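Local coordinates for transcriptional regulator, SorC family (Enterococcus faecalis, PDB 2O0M), which probably regulates transcription by binding DNA, with a sugar-type effector probably bound by its larger domain, at residues 104-108 with 324-329; 158-164 with 194-199; 269-273 with 314-319. All blocks are in the same frame, centred on the assembly; numbering follows the deposited sequence.

Interaction 1 of 3, residues 104-108 with 324-329; sequences YFGIQ and PKQTWL
Lys-325 reaches across to the C-terminal end of helix 96-105, where the chain turns into the parallel part of the mixed sheet of a Rossmann-like, putative sugar-binding domain. Its segment, 324-329, opens with a type I beta turn from Pro-324 to Thr-327 and runs into strand 328-332; segment 104-108 leaves its helix at Gly-106, with positive phi, and leads into strand 109-113. The lysine chain bends at chi2 (-40°) and then runs extended over the carbonyl of Gly-106, its CD 3.4 Å from Gly-106 O. This brings NZ to Phe-105 O, a hydrogen bond of 3.0 Å in the carbonyl plane, which ties the turn to the last residue of the helix.

Beyond the turn the side chains meet in two places. Ile-107 lies across Leu-329 at a slant, its CD1 3.8 Å from Leu-329 CB; the delta branch reaches this far because CG1 sits between the backbone N and the carbonyl carbon (chi1 58°) and the chain then extends. Leu-329 turns its CD2 to the Phe-105 ring, meeting it obliquely, while Met-320 of helix 313-320 touches both Phe-105 and Ile-107. On the other flank the side chain of Gln-108, extended beyond CG, passes the indole of Trp-328 at a slant, its CG 3.5 Å from Trp-328 NE1, the amide and ring planes 48° apart. Helix 122-138 packs against the same indole through Thr-134, Leu-137 and Leu-138.

Between the two segments the backbones come close: Gln-108 N gives a weak hydrogen bond to Thr-327 O. The turn itself is braced from within, for Pro-324 O accepts both the backbone N of Thr-327 and its hydroxyl, OG1 standing 2.7 Å from Pro-324 O.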
loop_
_atom_site.group_PDB
_atom_site.type_symbol
_atom_site.label_atom_id
_atom_site.label_comp_id
_atom_site.label_asym_id
_atom_site.label_seq_id
_atom_site.Cartn_x
_atom_site.Cartn_y
_atom_site.Cartn_z
ATOM N N TYR A 104 -3.517 14.218 -14.877
ATOM C CA TYR A 104 -4.886 13.780 -14.618
ATOM C C TYR A 104 -5.175 13.794 -13.117
ATOM O O TYR A 104 -6.244 14.223 -12.687
ATOM C CB TYR A 104 -5.102 12.374 -15.190
ATOM C CG TYR A 104 -6.519 11.857 -15.112
ATOM C CD1 TYR A 104 -6.966 11.154 -13.997
ATOM C CD2 TYR A 104 -7.405 12.043 -16.164
ATOM C CE1 TYR A 104 -8.267 10.676 -13.921
ATOM C CE2 TYR A 104 -8.700 11.558 -16.103
ATOM C CZ TYR A 104 -9.124 10.875 -14.981
ATOM O OH TYR A 104 -10.410 10.400 -14.930
ATOM N N PHE A 105 -4.209 13.338 -12.324
ATOM C CA PHE A 105 -4.397 13.213 -10.872
ATOM C C PHE A 105 -3.830 14.381 -10.078
ATOM O O PHE A 105 -4.139 14.534 -8.889
ATOM C CB PHE A 105 -3.793 11.900 -10.366
ATOM C CG PHE A 105 -4.519 10.686 -10.857
ATOM C CD1 PHE A 105 -3.874 9.737 -11.642
ATOM C CD2 PHE A 105 -5.859 10.502 -10.553
ATOM C CE1 PHE A 105 -4.552 8.625 -12.098
ATOM C CE2 PHE A 105 -6.541 9.388 -11.024
ATOM C CZ PHE A 105 -5.887 8.458 -11.792
ATOM N N GLY A 106 -3.007 15.201 -10.718
ATOM C CA GLY A 106 -2.332 16.290 -10.019
ATOM C C GLY A 106 -1.265 15.824 -9.043
ATOM O O GLY A 106 -1.074 16.454 -8.003
ATOM N N ILE A 107 -0.538 14.754 -9.386
ATOM C CA ILE A 107 0.491 14.167 -8.507
ATOM C C ILE A 107 1.918 14.416 -9.011
ATOM O O ILE A 107 2.090 15.003 -10.068
ATOM C CB ILE A 107 0.248 12.643 -8.302
ATOM C CG1 ILE A 107 0.231 11.913 -9.655
ATOM C CG2 ILE A 107 -1.065 12.430 -7.573
ATOM C CD1 ILE A 107 0.318 10.402 -9.540
ATOM N N GLN A 108 2.921 13.967 -8.249
ATOM C CA GLN A 108 4.340 14.252 -8.539
ATOM C C GLN A 108 4.838 13.509 -9.766
ATOM O O GLN A 108 5.509 14.061 -10.640
ATOM C CB GLN A 108 5.243 13.890 -7.329
ATOM C CG GLN A 108 6.744 13.743 -7.682
ATOM C CD GLN A 108 7.721 13.975 -6.533
ATOM O OE1 GLN A 108 7.347 14.205 -5.391
ATOM N NE2 GLN A 108 9.005 13.901 -6.854
ATOM N N PRO A 324 -2.242 12.002 -1.385
ATOM C CA PRO A 324 -1.342 13.135 -1.188
ATOM C C PRO A 324 -0.711 13.529 -2.508
ATOM O O PRO A 324 -0.376 12.657 -3.305
ATOM C CB PRO A 324 -0.267 12.580 -0.254
ATOM C CG PRO A 324 -0.957 11.490 0.470
ATOM C CD PRO A 324 -1.848 10.860 -0.540
ATOM N N LYS A 325 -0.550 14.824 -2.736
ATOM C CA LYS A 325 -0.079 15.280 -4.037
ATOM C C LYS A 325 1.347 14.854 -4.338
ATOM O O LYS A 325 1.742 14.799 -5.498
ATOM C CB LYS A 325 -0.258 16.801 -4.183
ATOM C CG LYS A 325 -1.714 17.253 -4.177
ATOM C CD LYS A 325 -2.612 16.311 -4.972
ATOM C CE LYS A 325 -3.895 16.932 -5.371
ATOM N NZ LYS A 325 -4.586 16.047 -6.332
ATOM N N GLN A 326 2.114 14.519 -3.305
ATOM C CA GLN A 326 3.488 14.044 -3.499
ATOM C C GLN A 326 3.570 12.574 -3.926
ATOM O O GLN A 326 4.664 12.079 -4.177
ATOM C CB GLN A 326 4.338 14.244 -2.240
ATOM C CG GLN A 326 3.977 13.355 -1.042
ATOM C CD GLN A 326 2.982 13.997 -0.104
ATOM O OE1 GLN A 326 2.123 14.769 -0.533
ATOM N NE2 GLN A 326 3.088 13.688 1.191
ATOM N N THR A 327 2.426 11.898 -4.002
ATOM C CA THR A 327 2.369 10.464 -4.343
ATOM C C THR A 327 3.068 10.182 -5.687
ATOM O O THR A 327 2.909 10.934 -6.648
ATOM C CB THR A 327 0.907 9.945 -4.396
ATOM O OG1 THR A 327 0.291 10.087 -3.102
ATOM C CG2 THR A 327 0.836 8.472 -4.803
ATOM N N TRP A 328 3.862 9.117 -5.720
ATOM C CA TRP A 328 4.351 8.535 -6.968
ATOM C C TRP A 328 3.437 7.348 -7.254
ATOM O O TRP A 328 3.250 6.490 -6.388
ATOM C CB TRP A 328 5.785 8.019 -6.819
ATOM C CG TRP A 328 6.853 9.059 -6.769
ATOM C CD1 TRP A 328 6.903 10.145 -5.949
ATOM C CD2 TRP A 328 8.067 9.073 -7.528
ATOM N NE1 TRP A 328 8.062 10.861 -6.180
ATOM C CE2 TRP A 328 8.789 10.219 -7.145
ATOM C CE3 TRP A 328 8.602 8.239 -8.513
ATOM C CZ2 TRP A 328 10.019 10.545 -7.699
ATOM C CZ3 TRP A 328 9.835 8.570 -9.064
ATOM C CH2 TRP A 328 10.521 9.711 -8.655
ATOM N N LEU A 329 2.876 7.288 -8.459
ATOM C CA LEU A 329 2.038 6.156 -8.852
ATOM C C LEU A 329 2.818 5.278 -9.820
ATOM O O LEU A 329 3.191 5.730 -10.903
ATOM C CB LEU A 329 0.736 6.622 -9.502
ATOM C CG LEU A 329 -0.156 5.523 -10.098
ATOM C CD1 LEU A 329 -0.634 4.548 -9.030
ATOM C CD2 LEU A 329 -1.340 6.125 -10.829
#

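Interaction 2 of 3, residues 158-164 with 194-199; sequences AENMGSL and VMANKT
Ala-158 presses its methyl group into helix 188-199, CB lying 3.5 Å from Met-195 CG and 3.7 Å from Val-194 CG1. The contact joins the helices of two successive beta-alpha-beta crossovers, 142-148 through helix 152-159 to 169-175, then through helix 188-199 to 202-203; the C-terminal end of helix 152-159 and the loop that follows run along the last turn of helix 188-199. Val-194 continues the patch outward, its CG1 anti to the backbone N (chi1 173°) and directed at the Ala-158 carbonyl, while the side chain of Glu-159 crosses it at about a right angle.

A bend at chi2 carries the aliphatic chain of Lys-198 past the carbonyls of Ala-158 and Glu-159, with CE 3.1 Å from Glu-159 O, and a turn at chi4 sets the direction of NZ. The charged ends do not form a salt bridge; a water donates to Glu-159 OE1 at 2.6 Å and accepts a weak bond from Lys-198 NZ.

Farther along, Met-161, like Met-195 modelled as selenomethionine, lies side by side with Thr-199, pointing the same way, and both its CB and its CE approach the CG2 methyl. Leu-164 CD1 meets the same methyl at a slant, 3.8 Å from Thr-199 CG2. The loop is then fastened by Leu-164 N, which bonds to Thr-199 O over 2.8 Å, nearly straight at 171° and aimed at a lone pair in the carbonyl plane.

A second shell surrounds these groups. Leu-131 of helix 122-138 touches Met-161 and Met-195, Phe-173 of strand 169-175 touches Met-195 and Thr-199, and Thr-132 OG1 is bonded to Gly-162 N. Within its own helix, Thr-199 OG1 and N reach Met-195 O from opposite faces of the carbonyl plane, OG1 at 2.8 Å from Met-195 O.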
loop_
_atom_site.group_PDB
_atom_site.type_symbol
_atom_site.label_atom_id
_atom_site.label_comp_id
_atom_site.label_asym_id
_atom_site.label_seq_id
_atom_site.Cartn_x
_atom_site.Cartn_y
_atom_site.Cartn_z
ATOM N N ALA A 158 7.400 -7.174 -3.451
ATOM C CA ALA A 158 8.396 -7.438 -2.421
ATOM C C ALA A 158 9.374 -8.538 -2.855
ATOM O O ALA A 158 10.585 -8.404 -2.681
ATOM C CB ALA A 158 7.727 -7.801 -1.106
ATOM N N GLU A 159 8.849 -9.605 -3.445
ATOM C CA GLU A 159 9.682 -10.744 -3.873
ATOM C C GLU A 159 10.702 -10.338 -4.935
ATOM O O GLU A 159 11.723 -11.012 -5.119
ATOM C CB GLU A 159 8.798 -11.866 -4.422
ATOM C CG GLU A 159 7.914 -12.530 -3.386
ATOM C CD GLU A 159 8.679 -13.401 -2.394
ATOM O OE1 GLU A 159 9.879 -13.705 -2.645
ATOM O OE2 GLU A 159 8.064 -13.795 -1.372
ATOM N N ASN A 160 10.429 -9.235 -5.629
ATOM C CA ASN A 160 11.230 -8.808 -6.777
ATOM C C ASN A 160 12.018 -7.516 -6.551
ATOM O O ASN A 160 12.390 -6.822 -7.506
ATOM C CB ASN A 160 10.313 -8.694 -7.995
ATOM C CG ASN A 160 9.902 -10.053 -8.537
ATOM O OD1 ASN A 160 10.691 -10.718 -9.201
ATOM N ND2 ASN A 160 8.664 -10.461 -8.275
HETATM N N MSE A 161 12.322 -7.219 -5.293
HETATM C CA MSE A 161 13.105 -6.031 -4.952
HETATM C C MSE A 161 14.602 -6.309 -5.022
HETATM O O MSE A 161 15.034 -7.455 -4.870
HETATM C CB MSE A 161 12.775 -5.571 -3.546
HETATM C CG MSE A 161 11.344 -5.292 -3.361
HETATM SE SE MSE A 161 10.953 -3.625 -4.164
HETATM C CE MSE A 161 11.828 -2.342 -2.886
ATOM N N GLY A 162 15.373 -5.244 -5.213
ATOM C CA GLY A 162 16.834 -5.292 -5.197
ATOM C C GLY A 162 17.371 -4.545 -3.992
ATOM O O GLY A 162 16.616 -4.044 -3.161
ATOM N N SER A 163 18.692 -4.454 -3.922
ATOM C CA SER A 163 19.376 -3.920 -2.768
ATOM C C SER A 163 19.125 -2.421 -2.567
ATOM O O SER A 163 19.184 -1.644 -3.516
ATOM C CB SER A 163 20.882 -4.166 -2.917
ATOM O OG SER A 163 21.566 -3.666 -1.786
ATOM N N LEU A 164 18.866 -2.031 -1.321
ATOM C CA LEU A 164 18.787 -0.613 -0.938
ATOM C C LEU A 164 19.704 -0.253 0.224
ATOM O O LEU A 164 19.995 0.919 0.423
ATOM C CB LEU A 164 17.354 -0.216 -0.546
ATOM C CG LEU A 164 16.327 -0.342 -1.667
ATOM C CD1 LEU A 164 14.898 -0.120 -1.149
ATOM C CD2 LEU A 164 16.626 0.614 -2.807
ATOM N N VAL A 194 9.818 -9.833 3.692
ATOM C CA VAL A 194 10.373 -10.108 2.368
ATOM C C VAL A 194 11.128 -8.893 1.835
ATOM O O VAL A 194 12.258 -9.013 1.334
ATOM C CB VAL A 194 9.285 -10.578 1.375
ATOM C CG1 VAL A 194 9.851 -10.690 -0.047
ATOM C CG2 VAL A 194 8.726 -11.924 1.833
HETATM N N MSE A 195 10.515 -7.720 1.940
HETATM C CA MSE A 195 11.182 -6.501 1.479
HETATM C C MSE A 195 12.502 -6.313 2.202
HETATM O O MSE A 195 13.507 -5.976 1.584
HETATM C CB MSE A 195 10.305 -5.277 1.716
HETATM C CG MSE A 195 9.144 -5.173 0.789
HETATM SE SE MSE A 195 8.630 -3.287 0.505
HETATM C CE MSE A 195 7.430 -3.614 -0.969
ATOM N N ALA A 196 12.503 -6.541 3.509
ATOM C CA ALA A 196 13.727 -6.380 4.288
ATOM C C ALA A 196 14.807 -7.314 3.760
ATOM O O ALA A 196 15.946 -6.896 3.514
ATOM C CB ALA A 196 13.468 -6.641 5.752
ATOM N N ASN A 197 14.436 -8.577 3.555
ATOM C CA ASN A 197 15.368 -9.572 3.043
ATOM C C ASN A 197 15.929 -9.189 1.691
ATOM O O ASN A 197 17.135 -9.169 1.504
ATOM C CB ASN A 197 14.709 -10.944 2.932
ATOM C CG ASN A 197 15.663 -12.002 2.388
ATOM O OD1 ASN A 197 16.713 -12.276 2.981
ATOM N ND2 ASN A 197 15.315 -12.587 1.255
ATOM N N LYS A 198 15.047 -8.858 0.758
ATOM C CA LYS A 198 15.469 -8.618 -0.618
ATOM C C LYS A 198 16.297 -7.334 -0.784
ATOM O O LYS A 198 17.143 -7.247 -1.688
ATOM C CB LYS A 198 14.264 -8.594 -1.550
ATOM C CG LYS A 198 13.504 -9.897 -1.613
ATOM C CD LYS A 198 14.284 -11.007 -2.286
ATOM C CE LYS A 198 13.350 -12.142 -2.691
ATOM N NZ LYS A 198 13.941 -13.469 -2.458
ATOM N N THR A 199 16.051 -6.344 0.076
ATOM C CA THR A 199 16.733 -5.050 -0.005
ATOM C C THR A 199 17.981 -4.933 0.870
ATOM O O THR A 199 18.705 -3.942 0.774
ATOM C CB THR A 199 15.800 -3.880 0.359
ATOM O OG1 THR A 199 15.425 -3.954 1.743
ATOM C CG2 THR A 199 14.561 -3.866 -0.547
HETATM O O HOH W 1 11.383 -14.544 -0.644
#

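Interaction 3 of 3, residues 269-273 with 314-319. With PO4 (phosphate ion), chain C.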
loop_
_atom_site.group_PDB
_atom_site.type_symbol
_atom_site.label_atom_id
_atom_site.label_comp_id
_atom_site.label_asym_id
_atom_site.label_seq_id
_atom_site.Cartn_x
_atom_site.Cartn_y
_atom_site.Cartn_z
ATOM N N VAL A 269 -15.818 1.453 -4.182
ATOM C CA VAL A 269 -15.088 1.156 -5.414
ATOM C C VAL A 269 -13.632 0.781 -5.121
ATOM O O VAL A 269 -13.107 -0.177 -5.688
ATOM C CB VAL A 269 -15.143 2.366 -6.386
ATOM C CG1 VAL A 269 -14.254 2.168 -7.597
ATOM C CG2 VAL A 269 -16.582 2.600 -6.852
ATOM N N ALA A 270 -12.981 1.564 -4.264
ATOM C CA ALA A 270 -11.571 1.363 -3.939
ATOM C C ALA A 270 -11.360 1.138 -2.449
ATOM O O ALA A 270 -12.156 1.562 -1.622
ATOM C CB ALA A 270 -10.755 2.567 -4.386
ATOM N N GLU A 271 -10.276 0.443 -2.133
ATOM C CA GLU A 271 -9.795 0.299 -0.769
ATOM C C GLU A 271 -8.324 0.720 -0.706
ATOM O O GLU A 271 -7.543 0.513 -1.651
ATOM C CB GLU A 271 -9.942 -1.162 -0.308
ATOM C CG GLU A 271 -9.541 -1.429 1.148
ATOM C CD GLU A 271 -8.059 -1.588 1.366
ATOM O OE1 GLU A 271 -7.312 -1.781 0.382
ATOM O OE2 GLU A 271 -7.626 -1.519 2.538
ATOM N N SER A 272 -7.948 1.311 0.420
ATOM C CA SER A 272 -6.536 1.485 0.738
ATOM C C SER A 272 -6.386 1.762 2.233
ATOM O O SER A 272 -7.147 2.557 2.800
ATOM C CB SER A 272 -5.930 2.617 -0.085
ATOM O OG SER A 272 -4.532 2.567 -0.040
ATOM N N PHE A 273 -5.434 1.084 2.866
ATOM C CA PHE A 273 -5.139 1.261 4.309
ATOM C C PHE A 273 -6.328 0.956 5.230
ATOM O O PHE A 273 -6.357 1.407 6.384
ATOM C CB PHE A 273 -4.635 2.671 4.618
ATOM C CG PHE A 273 -3.533 3.149 3.736
ATOM C CD1 PHE A 273 -2.239 2.708 3.913
ATOM C CD2 PHE A 273 -3.783 4.097 2.763
ATOM C CE1 PHE A 273 -1.213 3.187 3.086
ATOM C CE2 PHE A 273 -2.765 4.563 1.946
ATOM C CZ PHE A 273 -1.501 4.108 2.111
ATOM N N LYS A 314 -10.821 1.727 -12.264
ATOM C CA LYS A 314 -11.849 2.395 -11.465
ATOM C C LYS A 314 -11.387 2.626 -10.027
ATOM O O LYS A 314 -11.566 3.713 -9.473
ATOM C CB LYS A 314 -13.145 1.591 -11.476
ATOM C CG LYS A 314 -13.862 1.595 -12.815
ATOM C CD LYS A 314 -15.015 0.619 -12.817
ATOM C CE LYS A 314 -16.050 0.950 -13.881
ATOM N NZ LYS A 314 -15.463 1.193 -15.225
ATOM N N ALA A 315 -10.769 1.607 -9.436
ATOM C CA ALA A 315 -10.288 1.712 -8.051
ATOM C C ALA A 315 -9.190 2.769 -7.947
ATOM O O ALA A 315 -9.157 3.559 -6.998
ATOM C CB ALA A 315 -9.772 0.377 -7.568
ATOM N N ILE A 316 -8.275 2.762 -8.910
ATOM C CA ILE A 316 -7.188 3.749 -8.953
ATOM C C ILE A 316 -7.752 5.175 -9.011
ATOM O O ILE A 316 -7.362 6.042 -8.231
ATOM C CB ILE A 316 -6.235 3.493 -10.141
ATOM C CG1 ILE A 316 -5.446 2.199 -9.907
ATOM C CG2 ILE A 316 -5.270 4.656 -10.327
ATOM C CD1 ILE A 316 -4.795 1.642 -11.181
ATOM N N ARG A 317 -8.694 5.404 -9.914
ATOM C CA ARG A 317 -9.335 6.720 -10.022
ATOM C C ARG A 317 -9.975 7.162 -8.701
ATOM O O ARG A 317 -9.844 8.310 -8.290
ATOM C CB ARG A 317 -10.401 6.707 -11.117
ATOM C CG ARG A 317 -9.837 6.711 -12.517
ATOM C CD ARG A 317 -10.889 6.306 -13.520
ATOM N NE ARG A 317 -12.096 7.124 -13.399
ATOM C CZ ARG A 317 -13.335 6.675 -13.594
ATOM N NH1 ARG A 317 -13.560 5.410 -13.941
ATOM N NH2 ARG A 317 -14.367 7.495 -13.448
ATOM N N ALA A 318 -10.657 6.244 -8.031
ATOM C CA ALA A 318 -11.419 6.593 -6.834
ATOM C C ALA A 318 -10.501 6.925 -5.664
ATOM O O ALA A 318 -10.744 7.879 -4.915
ATOM C CB ALA A 318 -12.373 5.477 -6.468
ATOM N N TYR A 319 -9.446 6.135 -5.493
ATOM C CA TYR A 319 -8.508 6.396 -4.402
ATOM C C TYR A 319 -7.658 7.628 -4.717
ATOM O O TYR A 319 -7.428 8.467 -3.850
ATOM C CB TYR A 319 -7.574 5.209 -4.104
ATOM C CG TYR A 319 -6.476 5.666 -3.177
ATOM C CD1 TYR A 319 -6.727 5.854 -1.816
ATOM C CD2 TYR A 319 -5.229 6.029 -3.667
ATOM C CE1 TYR A 319 -5.743 6.345 -0.957
ATOM C CE2 TYR A 319 -4.241 6.514 -2.823
ATOM C CZ TYR A 319 -4.493 6.672 -1.473
ATOM O OH TYR A 319 -3.497 7.170 -0.646
HETATM P P PO4 C . -12.535 10.451 -12.109
HETATM O O1 PO4 C . -14.023 10.224 -12.225
HETATM O O2 PO4 C . -11.862 10.592 -13.448
HETATM O O3 PO4 C . -12.305 11.695 -11.294
HETATM O O4 PO4 C . -11.921 9.284 -11.390
#
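Ala-270 sets its methyl group on the backbone of helix 313-320, CB standing 3.2 Å from Ala-315 O, so that strand 270-272 comes close to the helix. The short axes approach to 7.5 Å and cross at -62°. Small apolar groups make most of this join: Ala-270 CB also meets the methyls of Ala-315 and Ala-318, the latter at 3.9 Å between CB atoms. Val-269 extends the patch with its CG1, which packs on the Lys-314 carbonyl and the Ala-318 methyl.

Aromatic contacts take over at the other end. Tyr-319 offers one ring face to Ser-272, whose OG lies above it toward the rim, and CB of Ser-272 is 3.8 Å from Tyr-319 CD1. The hydroxyl of Tyr-319 arrives at the edge of the Phe-273 ring, in its plane, with OH 3.7 Å from Phe-273 CE2.

On another flank of the helix Arg-317 grips a phosphate ion, probably from the crystallisation liquor, edge-on in the guanidinium plane. Its NE bonds to phosphate O4 at 3.0 Å, and NH2 to phosphate O1 also at 3.0 Å, the latter nearly straight.

Phe-277 of the neighbouring strand 275-277 pairs with two successive residues, Val-269 and Ala-270, a classic beta bulge. Strand 238-245 lies alongside, bringing His-241 to Phe-273 and Tyr-319, while Ile-316 turns from this contact toward helices 96-105 and 333-339.

In the fold
All three interactions lie in the putative sugar-binding domain; interactions 1 and 3 reach the same mixed sheet. Interaction 1 closes the longest loop of the three, and interactions 2 and 3 are nested within it, one after the other. Interactions 1 and 3 touch, their centres 14 Å apart: helix 313-320 leads directly to strand 328-332, and Phe-105 packs on Ile-316 and Arg-317. Interaction 2 lies on the opposite side of the chain's centre from interaction 3, with centres 26 Å apart, and about 12 Å from either neighbour at the nearest atoms. Interaction 1 thus brings the N- and C-terminal parts of the domain together, while 2 and 3 pack elements closer in sequence.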